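Local atomic coordinates of glycoside hydrolase YxiA (Bacillus licheniformis, PDB entry 3LV4), a protein that probably hydrolyses glycosidic bonds of L-arabinan as a calcium-binding family 43 glycoside hydrolase. Residues Tyr213-Tyr217 and Asn238-Tyr243. Numbering follows the deposited sequence.
Sequences YYYLY and NPDGPY
Two CH-pi contacts carry the packing of strand 213-217 against the loop 238-243, one on each of two tyrosine rings. Pro239 lies alongside Tyr214 and covers one face of its ring, CD standing 3.9 Å from the ring centroid, while the proline N rides above the plane nearer the rim. With CG of Tyr214 anti to its carbonyl carbon (chi1 -65°), the ring reaches out along this proline. Two residues on, the roles of strand and loop are exchanged: Leu216 crosses Tyr243 at roughly a right angle and sets CB over the ring face, 3.7 Å from the centroid, with CD2 farther along, 3.9 Å from Tyr243 CG. At the edge of the same ring, Tyr243 CE2 lies 3.5 Å from Tyr214 O. Tyr243 OH, also 3.5 Å from Tyr214 CB, donates a 2.7 Å hydrogen bond to Pro239 O from above the carbonyl plane, tying the loop back on itself. At the far end of the other ring, Tyr214 OH is hydrogen-bonded to Gln155 N. A leucine in place of Tyr214 has neither the flat face nor the hydroxyl, and would probably leave a gap beside Pro239 and the backbone N of Gln155 without this partner. The loose, solvent side is the far end of the type I beta turn Asn238-Gly241, where partly exposed Asp240 and, just beyond, exposed Pro242 make no contact with the strand. The buried tyrosines and proline thus fold the connection leaving strand 230-236 over its antiparallel neighbour 213-220, within a blade of the five-bladed beta-propeller characteristic of family 43.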
loop_
_atom_site.group_PDB
_atom_site.type_symbol
_atom_site.label_atom_id
_atom_site.label_comp_id
_atom_site.label_asym_id
_atom_site.label_seq_id
_atom_site.Cartn_x
_atom_site.Cartn_y
_atom_site.Cartn_z
ATOM N N TYR A 213 -4.632 15.845 5.379
ATOM C CA TYR A 213 -5.131 14.558 5.854
ATOM C C TYR A 213 -3.999 13.559 5.992
ATOM O O TYR A 213 -3.032 13.577 5.208
ATOM C CB TYR A 213 -6.139 13.958 4.876
ATOM C CG TYR A 213 -7.510 14.579 4.916
ATOM C CD1 TYR A 213 -8.432 14.223 5.895
ATOM C CD2 TYR A 213 -7.897 15.498 3.951
ATOM C CE1 TYR A 213 -9.697 14.788 5.913
ATOM C CE2 TYR A 213 -9.153 16.066 3.967
ATOM C CZ TYR A 213 -10.048 15.710 4.944
ATOM O OH TYR A 213 -11.301 16.280 4.940
ATOM N N TYR A 214 -4.131 12.688 6.990
ATOM C CA TYR A 214 -3.377 11.447 7.035
ATOM C C TYR A 214 -4.171 10.402 6.249
ATOM O O TYR A 214 -5.383 10.251 6.444
ATOM C CB TYR A 214 -3.174 10.974 8.478
ATOM C CG TYR A 214 -2.314 11.914 9.285
ATOM C CD1 TYR A 214 -2.869 13.023 9.917
ATOM C CD2 TYR A 214 -0.950 11.701 9.403
ATOM C CE1 TYR A 214 -2.095 13.890 10.648
ATOM C CE2 TYR A 214 -0.155 12.567 10.133
ATOM C CZ TYR A 214 -0.735 13.661 10.754
ATOM O OH TYR A 214 0.043 14.530 11.480
ATOM N N TYR A 215 -3.492 9.702 5.347
ATOM C CA TYR A 215 -4.119 8.624 4.585
ATOM C C TYR A 215 -3.683 7.259 5.077
ATOM O O TYR A 215 -2.490 6.937 5.086
ATOM C CB TYR A 215 -3.832 8.773 3.086
ATOM C CG TYR A 215 -4.385 10.063 2.547
ATOM C CD1 TYR A 215 -5.672 10.126 2.024
ATOM C CD2 TYR A 215 -3.635 11.233 2.599
ATOM C CE1 TYR A 215 -6.191 11.322 1.552
ATOM C CE2 TYR A 215 -4.147 12.433 2.133
ATOM C CZ TYR A 215 -5.420 12.470 1.609
ATOM O OH TYR A 215 -5.919 13.663 1.148
ATOM N N LEU A 216 -4.666 6.465 5.490
ATOM C CA LEU A 216 -4.422 5.087 5.894
ATOM C C LEU A 216 -4.582 4.175 4.686
ATOM O O LEU A 216 -5.704 3.900 4.250
ATOM C CB LEU A 216 -5.398 4.678 6.994
ATOM C CG LEU A 216 -5.416 3.203 7.405
ATOM C CD1 LEU A 216 -4.055 2.784 7.984
ATOM C CD2 LEU A 216 -6.535 2.982 8.420
ATOM N N TYR A 217 -3.452 3.739 4.131
ATOM C CA TYR A 217 -3.449 2.731 3.085
ATOM C C TYR A 217 -3.476 1.361 3.736
ATOM O O TYR A 217 -2.953 1.177 4.838
ATOM C CB TYR A 217 -2.207 2.865 2.197
ATOM C CG TYR A 217 -2.199 4.131 1.380
ATOM C CD1 TYR A 217 -1.647 5.304 1.881
ATOM C CD2 TYR A 217 -2.755 4.158 0.107
ATOM C CE1 TYR A 217 -1.637 6.463 1.130
ATOM C CE2 TYR A 217 -2.754 5.310 -0.649
ATOM C CZ TYR A 217 -2.200 6.458 -0.134
ATOM O OH TYR A 217 -2.205 7.599 -0.889
ATOM N N ASN A 238 -6.269 13.218 11.918
ATOM C CA ASN A 238 -5.318 12.773 12.944
ATOM C C ASN A 238 -4.574 11.512 12.536
ATOM O O ASN A 238 -5.143 10.650 11.880
ATOM C CB ASN A 238 -6.039 12.488 14.256
ATOM C CG ASN A 238 -7.025 13.575 14.626
ATOM O OD1 ASN A 238 -8.208 13.308 14.847
ATOM N ND2 ASN A 238 -6.545 14.803 14.695
ATOM N N PRO A 239 -3.306 11.385 12.951
ATOM C CA PRO A 239 -2.537 10.183 12.613
ATOM C C PRO A 239 -3.182 8.923 13.181
ATOM O O PRO A 239 -3.121 7.866 12.550
ATOM C CB PRO A 239 -1.169 10.438 13.281
ATOM C CG PRO A 239 -1.449 11.447 14.363
ATOM C CD PRO A 239 -2.524 12.332 13.770
ATOM N N ASP A 240 -3.803 9.039 14.350
ATOM C CA ASP A 240 -4.398 7.878 15.011
ATOM C C ASP A 240 -5.922 7.792 14.836
ATOM O O ASP A 240 -6.616 7.167 15.645
ATOM C CB ASP A 240 -4.019 7.854 16.499
ATOM C CG ASP A 240 -4.488 9.091 17.244
ATOM O OD1 ASP A 240 -4.680 10.148 16.600
ATOM O OD2 ASP A 240 -4.656 9.005 18.483
ATOM N N GLY A 241 -6.437 8.410 13.774
ATOM C CA GLY A 241 -7.852 8.321 13.453
ATOM C C GLY A 241 -8.729 9.246 14.276
ATOM O O GLY A 241 -8.232 10.123 14.988
ATOM N N PRO A 242 -10.052 9.058 14.196
ATOM C CA PRO A 242 -10.744 8.006 13.436
ATOM C C PRO A 242 -10.625 8.174 11.928
ATOM O O PRO A 242 -10.658 9.299 11.415
ATOM C CB PRO A 242 -12.207 8.176 13.860
ATOM C CG PRO A 242 -12.308 9.618 14.280
ATOM C CD PRO A 242 -10.993 9.939 14.913
ATOM N N TYR A 243 -10.500 7.047 11.236
ATOM C CA TYR A 243 -10.392 7.021 9.783
ATOM C C TYR A 243 -11.743 6.748 9.140
ATOM O O TYR A 243 -12.550 5.963 9.661
ATOM C CB TYR A 243 -9.354 5.979 9.330
ATOM C CG TYR A 243 -7.935 6.462 9.513
ATOM C CD1 TYR A 243 -7.220 6.183 10.679
ATOM C CD2 TYR A 243 -7.315 7.218 8.523
ATOM C CE1 TYR A 243 -5.917 6.652 10.850
ATOM C CE2 TYR A 243 -6.022 7.684 8.676
ATOM C CZ TYR A 243 -5.329 7.400 9.839
ATOM O OH TYR A 243 -4.055 7.876 9.969
#